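Long-range contacts in putative ABC transporter subunit, substrate-binding component (Rhodopseudomonas palustris, PDB 4EVR), which probably serves as the substrate-binding component of an ABC transporter and holds benzoate between its two lobes: residues G27-L32 with Y211-G216; N268-A273 with S325-R330. All blocks are in the same frame, centred on the assembly; numbering follows the deposited sequence.

Interaction 1: residues G27-L32 with Y211-G216. With BEZ (benzoic acid), chain B.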
ATOM      1  N   GLY A  27      -4.160  13.608  -9.687  1.00 21.09           N
ATOM      2  CA  GLY A  27      -3.809  12.473 -10.516  1.00 20.35           C
ATOM      3  C   GLY A  27      -4.569  11.238 -10.102  1.00 20.98           C
ATOM      4  O   GLY A  27      -5.372  11.233  -9.141  1.00 20.83           O
ATOM      5  N   THR A  28      -4.257  10.128 -10.759  1.00 19.91           N
ATOM      6  CA  THR A  28      -4.979   8.877 -10.564  1.00 18.21           C
ATOM      7  C   THR A  28      -4.880   8.316  -9.102  1.00 20.49           C
ATOM      8  O   THR A  28      -5.779   7.596  -8.682  1.00 16.82           O
ATOM      9  CB  THR A  28      -4.540   7.838 -11.610  1.00 16.69           C
ATOM     10  OG1 THR A  28      -5.534   6.817 -11.715  1.00 17.59           O
ATOM     11  CG2 THR A  28      -3.168   7.251 -11.331  1.00 19.34           C
ATOM     12  N   TYR A  29      -3.790   8.626  -8.355  1.00 14.62           N
ATOM     13  CA  TYR A  29      -3.668   8.150  -6.984  1.00 14.28           C
ATOM     14  C   TYR A  29      -4.158   9.147  -5.928  1.00 17.65           C
ATOM     15  O   TYR A  29      -3.983   8.858  -4.727  1.00 15.59           O
ATOM     16  CB  TYR A  29      -2.220   7.761  -6.692  1.00 17.43           C
ATOM     17  CG  TYR A  29      -1.737   6.535  -7.457  1.00 15.90           C
ATOM     18  CD1 TYR A  29      -2.617   5.506  -7.799  1.00 16.64           C
ATOM     19  CD2 TYR A  29      -0.378   6.315  -7.662  1.00 16.66           C
ATOM     20  CE1 TYR A  29      -2.176   4.374  -8.456  1.00 18.03           C
ATOM     21  CE2 TYR A  29       0.082   5.123  -8.238  1.00 16.89           C
ATOM     22  CZ  TYR A  29      -0.814   4.133  -8.573  1.00 17.88           C
ATOM     23  OH  TYR A  29      -0.414   2.942  -9.132  1.00 19.75           O
ATOM     24  N   ALA A  30      -4.808  10.251  -6.331  1.00 19.37           N
ATOM     25  CA  ALA A  30      -5.356  11.211  -5.402  1.00 18.93           C
ATOM     26  C   ALA A  30      -6.248  10.553  -4.380  1.00 20.73           C
ATOM     27  O   ALA A  30      -6.119  10.938  -3.224  1.00 19.25           O
ATOM     28  CB  ALA A  30      -6.124  12.327  -6.074  1.00 20.95           C
ATOM     29  N   PRO A  31      -7.129   9.576  -4.708  1.00 18.04           N
ATOM     30  CA  PRO A  31      -7.958   8.957  -3.629  1.00 17.08           C
ATOM     31  C   PRO A  31      -7.129   8.159  -2.590  1.00 18.71           C
ATOM     32  O   PRO A  31      -7.536   8.006  -1.476  1.00 18.26           O
ATOM     33  CB  PRO A  31      -8.876   8.002  -4.389  1.00 17.70           C
ATOM     34  CG  PRO A  31      -8.923   8.519  -5.752  1.00 23.65           C
ATOM     35  CD  PRO A  31      -7.509   9.011  -6.037  1.00 18.76           C
ATOM     36  N   LEU A  32      -5.939   7.663  -2.969  1.00 16.98           N
ATOM     37  CA  LEU A  32      -5.047   6.945  -2.067  1.00 15.83           C
ATOM     38  C   LEU A  32      -4.430   7.948  -1.116  1.00 18.08           C
ATOM     39  O   LEU A  32      -4.374   7.715   0.071  1.00 15.72           O
ATOM     40  CB  LEU A  32      -3.951   6.162  -2.829  1.00 16.04           C
ATOM     41  CG  LEU A  32      -4.374   4.839  -3.493  1.00 17.00           C
ATOM     42  CD1 LEU A  32      -5.531   5.033  -4.588  1.00 18.36           C
ATOM     43  CD2 LEU A  32      -3.207   4.183  -4.130  1.00 15.49           C
ATOM     44  N   TYR A 211      -4.342 -11.346 -14.203  1.00 24.85           N
ATOM     45  CA  TYR A 211      -3.755 -10.744 -13.000  1.00 23.69           C
ATOM     46  C   TYR A 211      -3.470  -9.342 -13.367  1.00 25.09           C
ATOM     47  O   TYR A 211      -2.678  -9.135 -14.277  1.00 22.86           O
ATOM     48  CB  TYR A 211      -2.491 -11.482 -12.627  1.00 24.03           C
ATOM     49  CG  TYR A 211      -1.720 -10.886 -11.497  1.00 23.71           C
ATOM     50  CD1 TYR A 211      -2.027 -11.197 -10.182  1.00 23.91           C
ATOM     51  CD2 TYR A 211      -0.665 -10.019 -11.735  1.00 26.36           C
ATOM     52  CE1 TYR A 211      -1.283 -10.673  -9.122  1.00 27.80           C
ATOM     53  CE2 TYR A 211       0.075  -9.469 -10.685  1.00 27.39           C
ATOM     54  CZ  TYR A 211      -0.215  -9.830  -9.380  1.00 29.97           C
ATOM     55  OH  TYR A 211       0.562  -9.372  -8.334  1.00 27.15           O
ATOM     56  N   ALA A 212      -4.109  -8.374 -12.709  1.00 22.82           N
ATOM     57  CA  ALA A 212      -3.944  -6.985 -12.998  1.00 20.34           C
ATOM     58  C   ALA A 212      -3.526  -6.224 -11.758  1.00 23.58           C
ATOM     59  O   ALA A 212      -4.084  -6.461 -10.690  1.00 21.13           O
ATOM     60  CB  ALA A 212      -5.240  -6.370 -13.496  1.00 23.04           C
ATOM     61  N   PHE A 213      -2.561  -5.332 -11.898  1.00 20.06           N
ATOM     62  CA  PHE A 213      -2.302  -4.342 -10.883  1.00 18.06           C
ATOM     63  C   PHE A 213      -2.630  -2.965 -11.470  1.00 21.13           C
ATOM     64  O   PHE A 213      -1.954  -2.446 -12.407  1.00 21.19           O
ATOM     65  CB  PHE A 213      -0.879  -4.383 -10.303  1.00 20.44           C
ATOM     66  CG  PHE A 213      -0.577  -3.137  -9.463  1.00 20.12           C
ATOM     67  CD1 PHE A 213      -1.379  -2.803  -8.383  1.00 21.13           C
ATOM     68  CD2 PHE A 213       0.331  -2.159  -9.919  1.00 19.74           C
ATOM     69  CE1 PHE A 213      -1.166  -1.611  -7.669  1.00 20.69           C
ATOM     70  CE2 PHE A 213       0.479  -0.958  -9.249  1.00 22.61           C
ATOM     71  CZ  PHE A 213      -0.309  -0.651  -8.178  1.00 21.62           C
ATOM     72  N   PHE A 214      -3.643  -2.349 -10.881  1.00 17.10           N
ATOM     73  CA  PHE A 214      -3.992  -0.933 -11.067  1.00 16.74           C
ATOM     74  C   PHE A 214      -4.473  -0.484  -9.686  1.00 20.61           C
ATOM     75  O   PHE A 214      -4.758  -1.322  -8.849  1.00 18.79           O
ATOM     76  CB  PHE A 214      -5.036  -0.661 -12.162  1.00 18.26           C
ATOM     77  CG  PHE A 214      -4.544  -1.024 -13.544  1.00 18.19           C
ATOM     78  CD1 PHE A 214      -3.669  -0.203 -14.224  1.00 19.48           C
ATOM     79  CD2 PHE A 214      -4.951  -2.198 -14.156  1.00 20.47           C
ATOM     80  CE1 PHE A 214      -3.194  -0.562 -15.483  1.00 19.89           C
ATOM     81  CE2 PHE A 214      -4.477  -2.543 -15.409  1.00 20.86           C
ATOM     82  CZ  PHE A 214      -3.586  -1.725 -16.047  1.00 21.06           C
ATOM     83  N   SER A 215      -4.593   0.810  -9.470  1.00 17.23           N
ATOM     84  CA  SER A 215      -5.138   1.305  -8.227  1.00 16.19           C
ATOM     85  C   SER A 215      -5.732   2.698  -8.500  1.00 17.04           C
ATOM     86  O   SER A 215      -5.413   3.303  -9.484  1.00 17.95           O
ATOM     87  CB  SER A 215      -4.058   1.364  -7.160  1.00 18.07           C
ATOM     88  OG  SER A 215      -4.645   1.414  -5.879  1.00 22.83           O
ATOM     89  N   GLY A 216      -6.562   3.170  -7.626  1.00 15.19           N
ATOM     90  CA  GLY A 216      -7.140   4.515  -7.764  1.00 14.59           C
ATOM     91  C   GLY A 216      -7.999   4.646  -8.986  1.00 18.15           C
ATOM     92  O   GLY A 216      -8.819   3.770  -9.262  1.00 16.91           O
TER
HETATM   93  C   BEZ B 401       3.151   1.553  -5.545  1.00 21.38           C
HETATM   94  O1  BEZ B 401       4.011   1.089  -4.739  1.00 18.41           O
HETATM   95  O2  BEZ B 401       3.446   2.289  -6.528  1.00 16.91           O
HETATM   96  C1  BEZ B 401       1.692   1.352  -5.295  1.00 18.74           C
HETATM   97  C2  BEZ B 401       0.758   2.282  -5.782  1.00 17.57           C
HETATM   98  C3  BEZ B 401      -0.602   2.099  -5.540  1.00 17.32           C
HETATM   99  C4  BEZ B 401      -0.979   0.936  -4.853  1.00 17.53           C
HETATM  100  C5  BEZ B 401      -0.034   0.013  -4.375  1.00 17.59           C
HETATM  101  C6  BEZ B 401       1.305   0.217  -4.566  1.00 18.22           C

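Interaction 2: residues N268-A273 with S325-R330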
ATOM      1  N   ASN A 268     -11.471  -8.125  14.668  1.00 18.88           N
ATOM      2  CA  ASN A 268     -10.699  -7.721  15.858  1.00 18.51           C
ATOM      3  C   ASN A 268     -11.249  -6.376  16.369  1.00 19.83           C
ATOM      4  O   ASN A 268     -11.807  -5.577  15.584  1.00 19.49           O
ATOM      5  CB  ASN A 268      -9.228  -7.676  15.588  1.00 18.60           C
ATOM      6  CG  ASN A 268      -8.847  -6.637  14.575  1.00 20.46           C
ATOM      7  OD1 ASN A 268      -8.831  -5.424  14.851  1.00 20.02           O
ATOM      8  ND2 ASN A 268      -8.604  -7.091  13.341  1.00 21.26           N
ATOM      9  N   ALA A 269     -11.154  -6.148  17.659  1.00 18.27           N
ATOM     10  CA  ALA A 269     -11.732  -4.967  18.280  1.00 19.56           C
ATOM     11  C   ALA A 269     -11.176  -3.638  17.712  1.00 18.14           C
ATOM     12  O   ALA A 269     -11.910  -2.638  17.653  1.00 17.26           O
ATOM     13  CB  ALA A 269     -11.504  -5.029  19.774  1.00 22.02           C
ATOM     14  N   GLU A 270      -9.900  -3.598  17.360  1.00 16.94           N
ATOM     15  CA  GLU A 270      -9.284  -2.388  16.781  1.00 17.84           C
ATOM     16  C   GLU A 270      -9.894  -2.039  15.441  1.00 17.42           C
ATOM     17  O   GLU A 270     -10.301  -0.891  15.258  1.00 19.14           O
ATOM     18  CB  GLU A 270      -7.782  -2.576  16.629  1.00 20.86           C
ATOM     19  CG  GLU A 270      -7.027  -1.420  16.015  1.00 29.84           C
ATOM     20  CD  GLU A 270      -6.852  -0.211  16.900  1.00 45.39           C
ATOM     21  OE1 GLU A 270      -6.996  -0.343  18.138  1.00 35.43           O
ATOM     22  OE2 GLU A 270      -6.486   0.855  16.354  1.00 25.98           O
ATOM     23  N   ASN A 271     -10.135  -2.988  14.580  1.00 16.11           N
ATOM     24  CA  ASN A 271     -10.820  -2.684  13.308  1.00 15.64           C
ATOM     25  C   ASN A 271     -12.246  -2.247  13.569  1.00 16.53           C
ATOM     26  O   ASN A 271     -12.747  -1.383  12.886  1.00 16.72           O
ATOM     27  CB  ASN A 271     -10.883  -3.889  12.389  1.00 16.83           C
ATOM     28  CG  ASN A 271     -11.225  -3.534  10.999  1.00 18.28           C
ATOM     29  OD1 ASN A 271     -10.711  -2.537  10.487  1.00 16.17           O
ATOM     30  ND2 ASN A 271     -12.132  -4.305  10.347  1.00 16.02           N
ATOM     31  N   GLN A 272     -12.964  -2.913  14.486  1.00 15.22           N
ATOM     32  CA  GLN A 272     -14.326  -2.452  14.651  1.00 12.73           C
ATOM     33  C   GLN A 272     -14.384  -1.028  15.150  1.00 17.11           C
ATOM     34  O   GLN A 272     -15.257  -0.261  14.688  1.00 18.01           O
ATOM     35  CB  GLN A 272     -15.106  -3.392  15.560  1.00 14.21           C
ATOM     36  CG  GLN A 272     -15.295  -4.721  14.829  1.00 17.34           C
ATOM     37  CD  GLN A 272     -16.259  -5.625  15.520  1.00 20.36           C
ATOM     38  OE1 GLN A 272     -17.457  -5.338  15.630  1.00 18.99           O
ATOM     39  NE2 GLN A 272     -15.756  -6.741  16.107  1.00 17.86           N
ATOM     40  N   ALA A 273     -13.495  -0.636  16.062  1.00 16.80           N
ATOM     41  CA  ALA A 273     -13.518   0.751  16.554  1.00 15.63           C
ATOM     42  C   ALA A 273     -13.037   1.727  15.461  1.00 19.58           C
ATOM     43  O   ALA A 273     -13.567   2.834  15.324  1.00 17.14           O
ATOM     44  CB  ALA A 273     -12.645   0.899  17.790  1.00 18.88           C
ATOM     45  N   SER A 325       5.028  -2.481  18.920  1.00 34.95           N
ATOM     46  CA  SER A 325       4.048  -3.567  18.947  1.00 34.29           C
ATOM     47  C   SER A 325       2.715  -2.972  19.347  1.00 34.66           C
ATOM     48  O   SER A 325       2.642  -2.395  20.390  1.00 33.77           O
ATOM     49  CB  SER A 325       4.458  -4.626  19.961  1.00 40.86           C
ATOM     50  OG  SER A 325       3.490  -5.650  20.097  1.00 50.66           O
ATOM     51  N   PHE A 326       1.749  -2.959  18.498  1.00 28.62           N
ATOM     52  CA  PHE A 326       0.427  -2.407  18.840  1.00 26.43           C
ATOM     53  C   PHE A 326      -0.655  -3.125  18.045  1.00 31.79           C
ATOM     54  O   PHE A 326      -0.361  -3.858  17.112  1.00 28.68           O
ATOM     55  CB  PHE A 326       0.394  -0.877  18.546  1.00 28.03           C
ATOM     56  CG  PHE A 326       0.889  -0.491  17.154  1.00 29.01           C
ATOM     57  CD1 PHE A 326       0.031  -0.500  16.070  1.00 27.91           C
ATOM     58  CD2 PHE A 326       2.171  -0.000  16.966  1.00 28.98           C
ATOM     59  CE1 PHE A 326       0.469  -0.094  14.806  1.00 26.29           C
ATOM     60  CE2 PHE A 326       2.605   0.420  15.709  1.00 29.06           C
ATOM     61  CZ  PHE A 326       1.746   0.371  14.630  1.00 26.52           C
ATOM     62  N   ALA A 327      -1.911  -2.817  18.343  1.00 27.03           N
ATOM     63  CA  ALA A 327      -3.021  -3.391  17.632  1.00 25.75           C
ATOM     64  C   ALA A 327      -3.351  -2.588  16.408  1.00 24.05           C
ATOM     65  O   ALA A 327      -3.731  -1.425  16.495  1.00 23.61           O
ATOM     66  CB  ALA A 327      -4.240  -3.503  18.531  1.00 27.30           C
ATOM     67  N   SER A 328      -3.271  -3.192  15.237  1.00 23.43           N
ATOM     68  CA  SER A 328      -3.698  -2.533  13.975  1.00 19.35           C
ATOM     69  C   SER A 328      -5.134  -2.954  13.660  1.00 22.54           C
ATOM     70  O   SER A 328      -5.519  -4.062  14.009  1.00 24.43           O
ATOM     71  CB  SER A 328      -2.744  -2.911  12.822  1.00 19.32           C
ATOM     72  OG  SER A 328      -3.270  -2.739  11.517  1.00 20.64           O
ATOM     73  N   PRO A 329      -5.901  -2.219  12.822  1.00 19.03           N
ATOM     74  CA  PRO A 329      -7.105  -2.794  12.256  1.00 14.93           C
ATOM     75  C   PRO A 329      -6.854  -4.139  11.561  1.00 19.74           C
ATOM     76  O   PRO A 329      -7.775  -4.950  11.492  1.00 21.06           O
ATOM     77  CB  PRO A 329      -7.540  -1.735  11.270  1.00 15.90           C
ATOM     78  CG  PRO A 329      -7.103  -0.468  11.918  1.00 18.38           C
ATOM     79  CD  PRO A 329      -5.714  -0.856  12.310  1.00 19.93           C
ATOM     80  N   ARG A 330      -5.597  -4.427  11.105  1.00 19.16           N
ATOM     81  CA  ARG A 330      -5.279  -5.695  10.462  1.00 20.71           C
ATOM     82  C   ARG A 330      -5.108  -6.864  11.436  1.00 25.69           C
ATOM     83  O   ARG A 330      -5.289  -8.032  11.048  1.00 25.06           O
ATOM     84  CB  ARG A 330      -3.956  -5.580   9.722  1.00 19.76           C
ATOM     85  CG  ARG A 330      -4.057  -4.687   8.553  1.00 17.61           C
ATOM     86  CD  ARG A 330      -2.687  -4.497   7.981  1.00 22.20           C
ATOM     87  NE  ARG A 330      -2.060  -3.336   8.590  1.00 24.54           N
ATOM     88  CZ  ARG A 330      -1.029  -2.677   8.090  1.00 21.73           C
ATOM     89  NH1 ARG A 330      -0.341  -3.182   7.101  1.00 19.89           N
ATOM     90  NH2 ARG A 330      -0.625  -1.543   8.646  1.00 20.67           N
TER

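Interaction 1: residues G27-L32 with Y211-G216
Tyr-29 sets the edge of its ring against the backbone carbonyl of Ser-215, with CE1 3.6 Å from Ser-215 O near the ring plane. The contact crosses the cleft of a type I periplasmic binding protein, joining the start of helix 30-46 in one lobe to the loop after strand 209-213 in the other, and benzoic acid lies between them. One face of the Tyr-29 ring carries ligand atom C3, while the ring of Phe-213 meets C4 edge-on, CZ to C4 being 3.7 Å. Aromatic residues suit both places, since a flat apolar ring can meet the ring of the ligand with its face, as Tyr-29 does, or with its edge, as Phe-213 does. CG of Tyr-29 stands anti to its carbonyl carbon (chi1 -68°), which carries the ring across from the N-cap position toward Ser-215. Its OH is hydrogen-bonded to the hydroxyl of Tyr-161, which also binds the ligand, and this buried polar atom is thereby satisfied. Leu-32 adds a branched, apolar contact: CD2 reaches ligand C3 at 3.6 Å and also rests on Ser-215 OG, while CD1 lies against Gly-216 CA. Ser-215, small enough to sit beside the ligand, has a weak hydrogen bond from OG to Phe-240 O. Gly-216, the N-cap of helix 217-228, has a positive phi (64°), which favours glycine. Any side chain would also collide with Thr-28, because the carbonyl comes in just where a CB would stand: Gly-216 CA offers a C-H to Thr-28 O at 3.5 Å, with 143° at the hydrogen.

Interaction 2: residues N268-A273 with S325-R330
The N-cap of helix 269-282 carries this contact, where the first turn of the helix meets the end of strand 326-328 and the turn after it. Asn-268 uses both ends of its amide. OD1 accepts from Asn-271 N at 2.8 Å and caps the helix, while ND2 gives a nearly straight bond (166°) to Pro-329 O at 2.9 Å. The acceptor lies in the amide plane of Asn-268, yet the donor stands above the plane of the proline carbonyl. CG of Asn-268 is wedged between its backbone N and carbonyl carbon (chi1 64°), which folds the amide back over the helix start. An alanine here would have neither amide atom, and Pro-329 O and Asn-271 N would probably be left without these partners. Glu-270 bends at chi2 (73°) and passes its aliphatic part across the end of the strand, CG 3.3 Å from Ala-327 O, while its OE2 accepts from Trp-294 NE1. Asn-271 crosses Pro-329 at about a right angle, OD1 3.4 Å from Pro-329 CB, and that oxygen is hydrogen-bonded to Tyr-262 OH. The rigid proline ring needs no partner for its nitrogen. Just before it, Ser-328 OG accepts from Arg-330 N at 2.9 Å in an ST turn spanning the proline, and from Arg-330 NE. Helix 288-306 lies alongside, its Trp-294 packing on Pro-329, its Gln-298 bonding Ala-327 O, and its Asp-295 holding both Ser-328 and Arg-330.

In the fold
From the N terminus, the chain leaves the first sheet at strand 17-23 and passes through 27-32, then runs through 178 residues before 211-216 returns to close interaction 1, joining the two lobes at the ligand. Interaction 2 opens afterwards, at 268-273, and closes at 325-330 around 51 residues rich in helix and without a strand, tying the start of helix 269-282 to strand 326-328. The two loops therefore follow in series and neither nest nor cross. The centres of interactions 1 and 2 lie about 25 Å apart, on opposite sides of the chain's centre. Helix 288-306 relates them: Phe-289 touches Leu-32 and Ser-215 of interaction 1, whereas Trp-294, Asp-295 and Gln-298 meet residues of interaction 2.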